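PDB 5D79: berberine bridge enzyme-like 28 from Arabidopsis thaliana, which binds FAD as its cofactor, is classed as an oxidoreductase and takes part in the plant's adaptation to salt stress. Local coordinates for residues 395-404 with 423-433; 473-481 with 521-529. One frame throughout, in Å; residues are numbered along the deposited sequence.

Contact 1 of 2, residues 395-404 with 423-433; sequences LGKIILTPFG and NLYEIQYVAYW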
loop_
_atom_site.group_PDB
_atom_site.type_symbol
_atom_site.label_atom_id
_atom_site.label_comp_id
_atom_site.label_asym_id
_atom_site.label_seq_id
_atom_site.Cartn_x
_atom_site.Cartn_y
_atom_site.Cartn_z
ATOM N N LEU A 395 -18.600 -1.825 9.504
ATOM C CA LEU A 395 -17.144 -1.772 9.621
ATOM C C LEU A 395 -16.494 -1.241 8.349
ATOM O O LEU A 395 -15.345 -1.545 8.048
ATOM C CB LEU A 395 -16.583 -3.145 9.971
ATOM C CG LEU A 395 -17.052 -3.737 11.303
ATOM C CD1 LEU A 395 -16.169 -4.917 11.679
ATOM C CD2 LEU A 395 -17.055 -2.689 12.398
ATOM N N GLY A 396 -17.237 -0.415 7.625
ATOM C CA GLY A 396 -16.756 0.184 6.397
ATOM C C GLY A 396 -16.280 1.615 6.557
ATOM O O GLY A 396 -16.647 2.308 7.498
ATOM N N LYS A 397 -15.451 2.054 5.621
ATOM C CA LYS A 397 -14.861 3.383 5.663
ATOM C C LYS A 397 -14.830 4.036 4.276
ATOM O O LYS A 397 -14.635 3.359 3.258
ATOM C CB LYS A 397 -13.433 3.316 6.233
ATOM C CG LYS A 397 -13.295 2.529 7.520
ATOM C CD LYS A 397 -11.950 2.741 8.199
ATOM C CE LYS A 397 -11.970 2.100 9.588
ATOM N NZ LYS A 397 -10.755 2.367 10.399
ATOM N N ILE A 398 -15.023 5.353 4.240
ATOM C CA ILE A 398 -14.655 6.139 3.063
ATOM C C ILE A 398 -13.637 7.182 3.510
ATOM O O ILE A 398 -13.928 8.040 4.340
ATOM C CB ILE A 398 -15.882 6.765 2.396
ATOM C CG1 ILE A 398 -16.696 5.657 1.730
ATOM C CG2 ILE A 398 -15.476 7.794 1.353
ATOM C CD1 ILE A 398 -18.089 6.066 1.337
ATOM N N ILE A 399 -12.419 7.056 2.997
ATOM C CA ILE A 399 -11.279 7.800 3.509
ATOM C C ILE A 399 -10.760 8.778 2.469
ATOM O O ILE A 399 -10.374 8.376 1.381
ATOM C CB ILE A 399 -10.124 6.847 3.938
ATOM C CG1 ILE A 399 -10.657 5.681 4.779
ATOM C CG2 ILE A 399 -9.066 7.599 4.737
ATOM C CD1 ILE A 399 -9.772 4.446 4.750
ATOM N N LEU A 400 -10.743 10.060 2.810
ATOM C CA LEU A 400 -10.297 11.090 1.884
ATOM C C LEU A 400 -8.912 11.599 2.294
ATOM O O LEU A 400 -8.742 12.203 3.353
ATOM C CB LEU A 400 -11.313 12.249 1.813
ATOM C CG LEU A 400 -12.632 12.050 1.049
ATOM C CD1 LEU A 400 -13.516 11.001 1.694
ATOM C CD2 LEU A 400 -13.380 13.352 0.958
ATOM N N THR A 401 -7.934 11.343 1.428
ATOM C CA THR A 401 -6.534 11.656 1.680
ATOM C C THR A 401 -6.049 12.787 0.777
ATOM O O THR A 401 -6.002 12.632 -0.437
ATOM C CB THR A 401 -5.668 10.408 1.471
ATOM O OG1 THR A 401 -6.066 9.422 2.424
ATOM C CG2 THR A 401 -4.202 10.708 1.677
ATOM N N PRO A 402 -5.662 13.928 1.375
ATOM C CA PRO A 402 -5.324 15.104 0.568
ATOM C C PRO A 402 -3.990 14.968 -0.171
ATOM O O PRO A 402 -2.991 14.549 0.409
ATOM C CB PRO A 402 -5.262 16.218 1.610
ATOM C CG PRO A 402 -4.747 15.511 2.844
ATOM C CD PRO A 402 -5.356 14.129 2.802
ATOM N N PHE A 403 -3.983 15.306 -1.456
ATOM C CA PHE A 403 -2.730 15.417 -2.197
ATOM C C PHE A 403 -2.276 16.895 -2.202
ATOM O O PHE A 403 -2.386 17.581 -1.185
ATOM C CB PHE A 403 -2.878 14.855 -3.615
ATOM C CG PHE A 403 -2.850 13.348 -3.672
ATOM C CD1 PHE A 403 -3.229 12.589 -2.569
ATOM C CD2 PHE A 403 -2.418 12.690 -4.814
ATOM C CE1 PHE A 403 -3.186 11.180 -2.598
ATOM C CE2 PHE A 403 -2.377 11.290 -4.871
ATOM C CZ PHE A 403 -2.762 10.532 -3.754
ATOM N N GLY A 404 -1.777 17.399 -3.325
ATOM C CA GLY A 404 -1.218 18.737 -3.315
ATOM C C GLY A 404 0.109 18.719 -2.574
ATOM O O GLY A 404 0.622 17.658 -2.247
ATOM N N ASN A 423 -4.682 16.405 -9.150
ATOM C CA ASN A 423 -5.441 15.571 -8.225
ATOM C C ASN A 423 -5.516 16.270 -6.900
ATOM O O ASN A 423 -4.493 16.537 -6.280
ATOM C CB ASN A 423 -4.814 14.190 -8.063
ATOM C CG ASN A 423 -4.699 13.463 -9.366
ATOM O OD1 ASN A 423 -5.691 12.983 -9.910
ATOM N ND2 ASN A 423 -3.481 13.392 -9.898
ATOM N N LEU A 424 -6.737 16.587 -6.486
ATOM C CA LEU A 424 -6.971 17.246 -5.210
ATOM C C LEU A 424 -6.756 16.264 -4.045
ATOM O O LEU A 424 -6.042 16.565 -3.085
ATOM C CB LEU A 424 -8.387 17.830 -5.162
ATOM C CG LEU A 424 -8.805 18.796 -6.263
ATOM C CD1 LEU A 424 -10.114 19.400 -5.880
ATOM C CD2 LEU A 424 -7.765 19.867 -6.428
ATOM N N TYR A 425 -7.376 15.090 -4.135
ATOM C CA TYR A 425 -7.223 14.074 -3.106
ATOM C C TYR A 425 -7.534 12.686 -3.646
ATOM O O TYR A 425 -8.054 12.528 -4.749
ATOM C CB TYR A 425 -8.115 14.388 -1.897
ATOM C CG TYR A 425 -9.601 14.426 -2.171
ATOM C CD1 TYR A 425 -10.223 15.612 -2.562
ATOM C CD2 TYR A 425 -10.385 13.295 -2.011
ATOM C CE1 TYR A 425 -11.581 15.671 -2.802
ATOM C CE2 TYR A 425 -11.757 13.341 -2.253
ATOM C CZ TYR A 425 -12.346 14.531 -2.647
ATOM O OH TYR A 425 -13.701 14.589 -2.887
ATOM N N GLU A 426 -7.192 11.681 -2.860
ATOM C CA GLU A 426 -7.476 10.304 -3.209
ATOM C C GLU A 426 -8.564 9.824 -2.251
ATOM O O GLU A 426 -8.630 10.262 -1.101
ATOM C CB GLU A 426 -6.200 9.452 -3.124
ATOM C CG GLU A 426 -6.348 7.992 -3.567
ATOM C CD GLU A 426 -6.660 7.055 -2.410
ATOM O OE1 GLU A 426 -6.589 7.503 -1.241
ATOM O OE2 GLU A 426 -6.969 5.875 -2.667
ATOM N N ILE A 427 -9.438 8.955 -2.733
ATOM C CA ILE A 427 -10.516 8.471 -1.896
ATOM C C ILE A 427 -10.601 6.943 -1.976
ATOM O O ILE A 427 -10.595 6.364 -3.064
ATOM C CB ILE A 427 -11.868 9.136 -2.288
ATOM C CG1 ILE A 427 -13.026 8.574 -1.466
ATOM C CG2 ILE A 427 -12.147 8.993 -3.769
ATOM C CD1 ILE A 427 -14.274 9.399 -1.615
ATOM N N GLN A 428 -10.642 6.299 -0.812
ATOM C CA GLN A 428 -10.758 4.852 -0.743
ATOM C C GLN A 428 -12.079 4.463 -0.110
ATOM O O GLN A 428 -12.459 4.990 0.918
ATOM C CB GLN A 428 -9.598 4.241 0.057
ATOM C CG GLN A 428 -9.656 2.720 0.173
ATOM C CD GLN A 428 -8.689 2.151 1.197
ATOM O OE1 GLN A 428 -8.053 2.890 1.961
ATOM N NE2 GLN A 428 -8.576 0.822 1.223
ATOM N N TYR A 429 -12.781 3.542 -0.747
ATOM C CA TYR A 429 -13.984 2.940 -0.181
ATOM C C TYR A 429 -13.639 1.511 0.215
ATOM O O TYR A 429 -13.331 0.679 -0.640
ATOM C CB TYR A 429 -15.139 2.948 -1.186
ATOM C CG TYR A 429 -15.071 4.038 -2.247
ATOM C CD1 TYR A 429 -14.325 3.859 -3.421
ATOM C CD2 TYR A 429 -15.775 5.232 -2.098
ATOM C CE1 TYR A 429 -14.275 4.840 -4.395
ATOM C CE2 TYR A 429 -15.722 6.220 -3.062
ATOM C CZ TYR A 429 -14.973 6.022 -4.211
ATOM O OH TYR A 429 -14.930 7.002 -5.185
ATOM N N VAL A 430 -13.678 1.214 1.506
ATOM C CA VAL A 430 -13.264 -0.109 1.972
ATOM C C VAL A 430 -14.247 -0.648 3.022
ATOM O O VAL A 430 -14.656 0.058 3.940
ATOM C CB VAL A 430 -11.812 -0.075 2.531
ATOM C CG1 VAL A 430 -11.648 1.038 3.562
ATOM C CG2 VAL A 430 -11.397 -1.426 3.096
ATOM N N ALA A 431 -14.672 -1.892 2.848
ATOM C CA ALA A 431 -15.559 -2.505 3.814
ATOM C C ALA A 431 -14.805 -3.613 4.534
ATOM O O ALA A 431 -14.175 -4.444 3.895
ATOM C CB ALA A 431 -16.814 -3.046 3.136
ATOM N N TYR A 432 -14.855 -3.596 5.864
ATOM C CA TYR A 432 -14.248 -4.632 6.686
ATOM C C TYR A 432 -15.329 -5.538 7.254
ATOM O O TYR A 432 -16.469 -5.118 7.447
ATOM C CB TYR A 432 -13.423 -4.014 7.820
ATOM C CG TYR A 432 -12.203 -3.263 7.332
ATOM C CD1 TYR A 432 -12.282 -1.925 6.969
ATOM C CD2 TYR A 432 -10.976 -3.895 7.231
ATOM C CE1 TYR A 432 -11.167 -1.245 6.510
ATOM C CE2 TYR A 432 -9.863 -3.225 6.786
ATOM C CZ TYR A 432 -9.960 -1.902 6.419
ATOM O OH TYR A 432 -8.841 -1.243 5.960
ATOM N N TRP A 433 -14.974 -6.790 7.503
ATOM C CA TRP A 433 -15.887 -7.706 8.163
ATOM C C TRP A 433 -15.100 -8.777 8.912
ATOM O O TRP A 433 -13.941 -9.036 8.598
ATOM C CB TRP A 433 -16.868 -8.333 7.155
ATOM C CG TRP A 433 -16.278 -9.248 6.106
ATOM C CD1 TRP A 433 -16.083 -10.604 6.206
ATOM C CD2 TRP A 433 -15.862 -8.887 4.781
ATOM N NE1 TRP A 433 -15.550 -11.097 5.032
ATOM C CE2 TRP A 433 -15.409 -10.065 4.144
ATOM C CE3 TRP A 433 -15.818 -7.678 4.075
ATOM C CZ2 TRP A 433 -14.925 -10.069 2.846
ATOM C CZ3 TRP A 433 -15.329 -7.684 2.781
ATOM C CH2 TRP A 433 -14.887 -8.873 2.181
HETATM O O HOH W 1 -7.888 7.998 1.248
HETATM O O HOH W 2 -1.686 16.610 -6.105
#

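Contact 2 of 2, residues 473-481 with 521-529; sequences FKDMDLGMY and CDEQSIPLV. With FAD (flavin-adenine dinucleotide), chain E.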
loop_
_atom_site.group_PDB
_atom_site.type_symbol
_atom_site.label_atom_id
_atom_site.label_comp_id
_atom_site.label_asym_id
_atom_site.label_seq_id
_atom_site.Cartn_x
_atom_site.Cartn_y
_atom_site.Cartn_z
ATOM N N PHE A 473 -3.595 -0.521 -3.903
ATOM C CA PHE A 473 -4.931 -1.060 -3.630
ATOM C C PHE A 473 -5.362 -1.939 -4.818
ATOM O O PHE A 473 -6.245 -1.557 -5.581
ATOM C CB PHE A 473 -5.963 0.062 -3.389
ATOM C CG PHE A 473 -5.670 0.944 -2.185
ATOM C CD1 PHE A 473 -5.059 0.432 -1.046
ATOM C CD2 PHE A 473 -6.011 2.296 -2.198
ATOM C CE1 PHE A 473 -4.792 1.251 0.063
ATOM C CE2 PHE A 473 -5.742 3.121 -1.104
ATOM C CZ PHE A 473 -5.134 2.597 0.028
ATOM N N LYS A 474 -4.728 -3.099 -4.987
ATOM C CA LYS A 474 -5.012 -3.966 -6.137
ATOM C C LYS A 474 -6.496 -4.355 -6.235
ATOM O O LYS A 474 -7.117 -4.748 -5.243
ATOM C CB LYS A 474 -4.150 -5.238 -6.093
ATOM C CG LYS A 474 -2.947 -5.232 -7.031
ATOM C CD LYS A 474 -2.367 -6.631 -7.161
ATOM C CE LYS A 474 -0.848 -6.610 -7.340
ATOM N NZ LYS A 474 -0.259 -7.975 -7.150
ATOM N N ASP A 475 -7.051 -4.233 -7.440
ATOM C CA ASP A 475 -8.466 -4.487 -7.672
ATOM C C ASP A 475 -8.681 -5.253 -8.992
ATOM O O ASP A 475 -8.605 -4.694 -10.088
ATOM C CB ASP A 475 -9.233 -3.156 -7.656
ATOM C CG ASP A 475 -10.745 -3.337 -7.718
ATOM O OD1 ASP A 475 -11.252 -4.477 -7.539
ATOM O OD2 ASP A 475 -11.425 -2.311 -7.948
ATOM N N MET A 476 -8.941 -6.548 -8.869
ATOM C CA MET A 476 -9.201 -7.405 -10.023
ATOM C C MET A 476 -10.425 -6.971 -10.807
ATOM O O MET A 476 -10.582 -7.334 -11.974
ATOM C CB MET A 476 -9.385 -8.850 -9.567
ATOM C CG MET A 476 -8.210 -9.375 -8.807
ATOM S SD MET A 476 -6.880 -9.627 -9.963
ATOM C CE MET A 476 -7.128 -11.381 -10.253
ATOM N N ASP A 477 -11.296 -6.210 -10.148
ATOM C CA ASP A 477 -12.528 -5.722 -10.758
ATOM C C ASP A 477 -12.266 -4.675 -11.838
ATOM O O ASP A 477 -13.149 -4.399 -12.650
ATOM C CB ASP A 477 -13.473 -5.149 -9.694
ATOM C CG ASP A 477 -14.092 -6.228 -8.816
ATOM O OD1 ASP A 477 -13.963 -7.432 -9.157
ATOM O OD2 ASP A 477 -14.721 -5.870 -7.795
ATOM N N LEU A 478 -11.060 -4.107 -11.853
ATOM C CA LEU A 478 -10.647 -3.225 -12.953
ATOM C C LEU A 478 -10.210 -4.030 -14.193
ATOM O O LEU A 478 -10.057 -3.477 -15.290
ATOM C CB LEU A 478 -9.512 -2.291 -12.508
ATOM C CG LEU A 478 -9.622 -1.655 -11.121
ATOM C CD1 LEU A 478 -8.391 -0.806 -10.829
ATOM C CD2 LEU A 478 -10.897 -0.839 -10.990
ATOM N N GLY A 479 -9.999 -5.335 -14.003
ATOM C CA GLY A 479 -9.635 -6.232 -15.085
ATOM C C GLY A 479 -8.470 -7.154 -14.759
ATOM O O GLY A 479 -7.651 -6.842 -13.901
ATOM N N MET A 480 -8.400 -8.291 -15.448
ATOM C CA MET A 480 -7.292 -9.232 -15.295
ATOM C C MET A 480 -7.036 -9.981 -16.608
ATOM O O MET A 480 -7.846 -9.916 -17.529
ATOM C CB MET A 480 -7.576 -10.215 -14.160
ATOM C CG MET A 480 -8.888 -10.966 -14.302
ATOM S SD MET A 480 -9.156 -12.142 -12.964
ATOM C CE MET A 480 -7.870 -13.356 -13.287
ATOM N N TYR A 481 -5.903 -10.674 -16.702
ATOM C CA TYR A 481 -5.602 -11.487 -17.882
ATOM C C TYR A 481 -6.435 -12.773 -17.937
ATOM O O TYR A 481 -6.354 -13.619 -17.044
ATOM C CB TYR A 481 -4.122 -11.856 -17.924
ATOM C CG TYR A 481 -3.180 -10.707 -18.199
ATOM C CD1 TYR A 481 -3.170 -10.062 -19.435
ATOM C CD2 TYR A 481 -2.271 -10.290 -17.234
ATOM C CE1 TYR A 481 -2.300 -9.012 -19.685
ATOM C CE2 TYR A 481 -1.396 -9.243 -17.480
ATOM C CZ TYR A 481 -1.415 -8.610 -18.703
ATOM O OH TYR A 481 -0.537 -7.576 -18.927
ATOM N N CYS A 521 5.166 -12.597 -13.493
ATOM C CA CYS A 521 3.821 -12.254 -13.935
ATOM C C CYS A 521 2.761 -12.697 -12.927
ATOM O O CYS A 521 2.882 -13.751 -12.312
ATOM C CB CYS A 521 3.527 -12.876 -15.314
ATOM S SG CYS A 521 3.224 -14.689 -15.361
ATOM N N ASP A 522 1.735 -11.867 -12.750
ATOM C CA ASP A 522 0.525 -12.260 -12.029
ATOM C C ASP A 522 -0.694 -11.891 -12.872
ATOM O O ASP A 522 -0.577 -11.672 -14.084
ATOM C CB ASP A 522 0.449 -11.621 -10.627
ATOM C CG ASP A 522 0.750 -10.130 -10.618
ATOM O OD1 ASP A 522 0.364 -9.405 -11.545
ATOM O OD2 ASP A 522 1.367 -9.665 -9.646
ATOM N N GLU A 523 -1.855 -11.803 -12.236
ATOM C CA GLU A 523 -3.100 -11.569 -12.962
ATOM C C GLU A 523 -3.287 -10.128 -13.496
ATOM O O GLU A 523 -4.191 -9.876 -14.301
ATOM C CB GLU A 523 -4.278 -11.953 -12.064
ATOM C CG GLU A 523 -4.437 -13.467 -11.827
ATOM C CD GLU A 523 -3.385 -14.066 -10.894
ATOM O OE1 GLU A 523 -2.752 -13.304 -10.129
ATOM O OE2 GLU A 523 -3.198 -15.303 -10.931
ATOM N N GLN A 524 -2.435 -9.199 -13.057
ATOM C CA GLN A 524 -2.490 -7.801 -13.499
ATOM C C GLN A 524 -1.101 -7.215 -13.844
ATOM O O GLN A 524 -0.933 -5.993 -13.958
ATOM C CB GLN A 524 -3.152 -6.933 -12.423
ATOM C CG GLN A 524 -4.667 -6.873 -12.480
ATOM C CD GLN A 524 -5.245 -5.807 -11.554
ATOM O OE1 GLN A 524 -4.578 -5.350 -10.621
ATOM N NE2 GLN A 524 -6.487 -5.398 -11.814
ATOM N N SER A 525 -0.106 -8.078 -14.017
ATOM C CA SER A 525 1.261 -7.606 -14.229
ATOM C C SER A 525 1.420 -6.819 -15.544
ATOM O O SER A 525 0.598 -6.931 -16.466
ATOM C CB SER A 525 2.243 -8.787 -14.187
ATOM O OG SER A 525 1.947 -9.739 -15.190
ATOM N N ILE A 526 2.475 -6.008 -15.601
ATOM C CA ILE A 526 2.802 -5.221 -16.781
ATOM C C ILE A 526 3.165 -6.167 -17.915
ATOM O O ILE A 526 3.985 -7.069 -17.718
ATOM C CB ILE A 526 3.979 -4.255 -16.496
ATOM C CG1 ILE A 526 3.638 -3.283 -15.356
ATOM C CG2 ILE A 526 4.405 -3.508 -17.756
ATOM C CD1 ILE A 526 2.507 -2.321 -15.662
ATOM N N PRO A 527 2.549 -5.983 -19.104
ATOM C CA PRO A 527 2.804 -6.879 -20.237
ATOM C C PRO A 527 4.056 -6.523 -21.041
ATOM O O PRO A 527 4.571 -5.401 -20.988
ATOM C CB PRO A 527 1.555 -6.699 -21.096
ATOM C CG PRO A 527 1.215 -5.257 -20.899
ATOM C CD PRO A 527 1.507 -4.991 -19.431
ATOM N N LEU A 528 4.542 -7.502 -21.790
ATOM C CA LEU A 528 5.590 -7.251 -22.758
ATOM C C LEU A 528 5.027 -6.481 -23.947
ATOM O O LEU A 528 3.838 -6.565 -24.257
ATOM C CB LEU A 528 6.218 -8.561 -23.233
ATOM C CG LEU A 528 7.031 -9.448 -22.297
ATOM C CD1 LEU A 528 7.217 -10.792 -22.972
ATOM C CD2 LEU A 528 8.376 -8.841 -21.977
ATOM N N VAL A 529 5.904 -5.753 -24.622
ATOM C CA VAL A 529 5.547 -4.962 -25.790
ATOM C C VAL A 529 5.182 -5.833 -27.009
ATOM O O VAL A 529 5.542 -7.015 -27.083
ATOM C CB VAL A 529 6.712 -4.003 -26.148
ATOM C CG1 VAL A 529 7.722 -4.702 -27.032
ATOM C CG2 VAL A 529 6.198 -2.720 -26.792
HETATM P PA FAD E . 2.460 -8.347 -0.105
HETATM O O1A FAD E . 1.177 -9.112 -0.307
HETATM O O2A FAD E . 3.534 -9.169 0.569
HETATM O O5B FAD E . 2.962 -7.751 -1.521
HETATM C C5B FAD E . 2.063 -7.092 -2.403
HETATM C C4B FAD E . 2.545 -7.108 -3.860
HETATM O O4B FAD E . 3.906 -6.718 -3.906
HETATM C C3B FAD E . 2.446 -8.502 -4.461
HETATM O O3B FAD E . 2.093 -8.445 -5.827
HETATM C C2B FAD E . 3.851 -9.050 -4.280
HETATM O O2B FAD E . 4.184 -10.023 -5.254
HETATM C C1B FAD E . 4.717 -7.795 -4.343
HETATM N N9A FAD E . 5.960 -7.867 -3.546
HETATM C C8A FAD E . 6.108 -7.937 -2.178
HETATM N N7A FAD E . 7.436 -7.966 -1.891
HETATM C C5A FAD E . 8.136 -7.913 -3.049
HETATM C C6A FAD E . 9.499 -7.914 -3.347
HETATM N N6A FAD E . 10.405 -7.730 -2.394
HETATM N N1A FAD E . 9.911 -7.849 -4.664
HETATM C C2A FAD E . 8.981 -7.775 -5.677
HETATM N N3A FAD E . 7.633 -7.779 -5.375
HETATM C C4A FAD E . 7.216 -7.846 -4.089
HETATM N N1 FAD E . -1.052 1.520 1.262
HETATM C C2 FAD E . -0.830 2.887 1.298
HETATM O O2 FAD E . 0.032 3.402 0.577
HETATM N N3 FAD E . -1.573 3.674 2.170
HETATM C C4 FAD E . -2.534 3.118 3.000
HETATM O O4 FAD E . -3.091 3.828 3.838
HETATM C C4X FAD E . -2.738 1.738 2.974
HETATM N N5 FAD E . -3.591 1.126 3.880
HETATM C C5X FAD E . -3.542 -0.251 4.040
HETATM C C6 FAD E . -4.192 -0.879 5.101
HETATM C C7 FAD E . -4.140 -2.268 5.245
HETATM C C7M FAD E . -4.853 -2.934 6.383
HETATM C C8 FAD E . -3.394 -3.036 4.348
HETATM C C8M FAD E . -3.341 -4.531 4.464
HETATM C C9 FAD E . -2.748 -2.410 3.288
HETATM C C9A FAD E . -2.861 -1.028 3.102
HETATM N N10 FAD E . -2.248 -0.403 2.027
HETATM C C10 FAD E . -1.964 0.945 2.118
HETATM C "C1'" FAD E . -1.829 -1.193 0.825
HETATM C "C2'" FAD E . -0.411 -1.726 0.912
HETATM O "O2'" FAD E . 0.493 -0.643 0.882
HETATM C "C3'" FAD E . -0.199 -2.662 -0.272
HETATM O "O3'" FAD E . -1.047 -3.780 -0.112
HETATM C "C4'" FAD E . 1.216 -3.179 -0.346
HETATM O "O4'" FAD E . 1.510 -3.573 -1.661
HETATM C "C5'" FAD E . 1.342 -4.417 0.515
HETATM O "O5'" FAD E . 2.710 -4.689 0.718
HETATM P P FAD E . 3.085 -6.019 1.530
HETATM O O1P FAD E . 4.558 -6.301 1.399
HETATM O O2P FAD E . 2.679 -5.900 2.978
HETATM O O3P FAD E . 2.096 -7.058 0.791
#

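Contact 1 of 2, residues 395-404 with 423-433
With chi1 of Y425 at 61°, CG sits between the backbone N and the carbonyl carbon, and the ring comes alongside L400, whose CG lies anti to its carbonyl carbon (chi1 -75°). Contact follows between L400 CD2 and Y425 CE2 at 3.6 Å. The other branch of L400 serves a second neighbour: CD1 is 3.8 Å from I427 CD1, the two side chains lying side by side and pointing the same way. I427 CD1 also meets I398 CG2 at 3.6 Å, giving a continuous apolar row on this face. Cutting L400 back to an alanine removes both methyls and is likely to open a gap beside the Y425 ring and the I427 tip. The backbones pair as antiparallel strands, with paired bonds at K397/V430, I399/Q428 and T401/E426; T401 N to E426 O, at 2.8 Å, is nearly straight (175°). On the other face a water is hydrogen-bonded to both E426 OE1 (2.9 Å) and T401 OG1, which R287 also holds. E426 CB packs against F403 CE1 at 3.5 Å. Strand 425-433 brings the Y432 side chain to about 4 Å from the bound FAD, so this sheet forms one wall beside the cofactor. The pair lies inside an antiparallel sheet, between strands 284-292 and 363-372; helix 441-458 packs on the Y429 and A431 face, while F473 touches E426 and Q428 on the other.

Contact 2 of 2, residues 473-481 with 521-529
Two loops of the berberine-like region, 473-481 and 521-529, meet beside the FAD pocket, to which F473 and K474 belong. The amide of Q524 joins them: its NE2 donates to G479 O at 2.8 Å, in the plane of both the amide and the carbonyl, and also to D475 O, which it meets at 2.8 Å from above the carbonyl plane (54° out). L478 N approaches that same D475 oxygen from the opposite face, so one acceptor ties the short 3-10 segment 476-478 to the facing loop. The chain of Q524, extended beyond CG, carries the amide this far, and Y499 holds its OE1. K474 NZ donates a hydrogen bond to O3B, a ribose hydroxyl on the adenosine side of FAD, at 2.7 Å, and forms a salt bridge with D522 OD2 whose hydrogen bond, at 3.4 Å, is weak. D522 is itself held by S234, and its OD1 accepts from Q524 N in an Asx turn; D522 thus links the residue at the cofactor to the loop carrying the amide. Farther along, Y481 N donates to E523 O at 3.1 Å, while Y481 OH donates to S525 O at 2.8 Å. That carbonyl lies at the edge of the Y481 ring, in its plane. M476 CE rests against E523 CB at 3.4 Å, and M480 CE lies near E523 CG. Around the contact, helix 488-500 meets L478, Y481 and I526, helix 504-514 backs I526 and P527, and strand 103-107 reaches D522 through R105.

In the fold
Contact 1 is the more buried: sixteen of its 21 touching residues are buried, against seven of thirteen in contact 2, and none is exposed in either. Their chemistry follows from their elements. Residues 395-404 and 423-433 are neighbouring strands, joined by regular backbone bonds with apolar packing mainly on the L400 face; 473-481 and 521-529 are loops without strand pairing, joined largely by side chains reaching backbone carbonyls, with an ion pair at the cofactor. The centres of contacts 1 and 2 are about 22 Å apart. Even so, F473 of contact 2 packs on E426 and Q428 of contact 1 and lies near the flavin, so the sheet and the loop meet beside the same FAD.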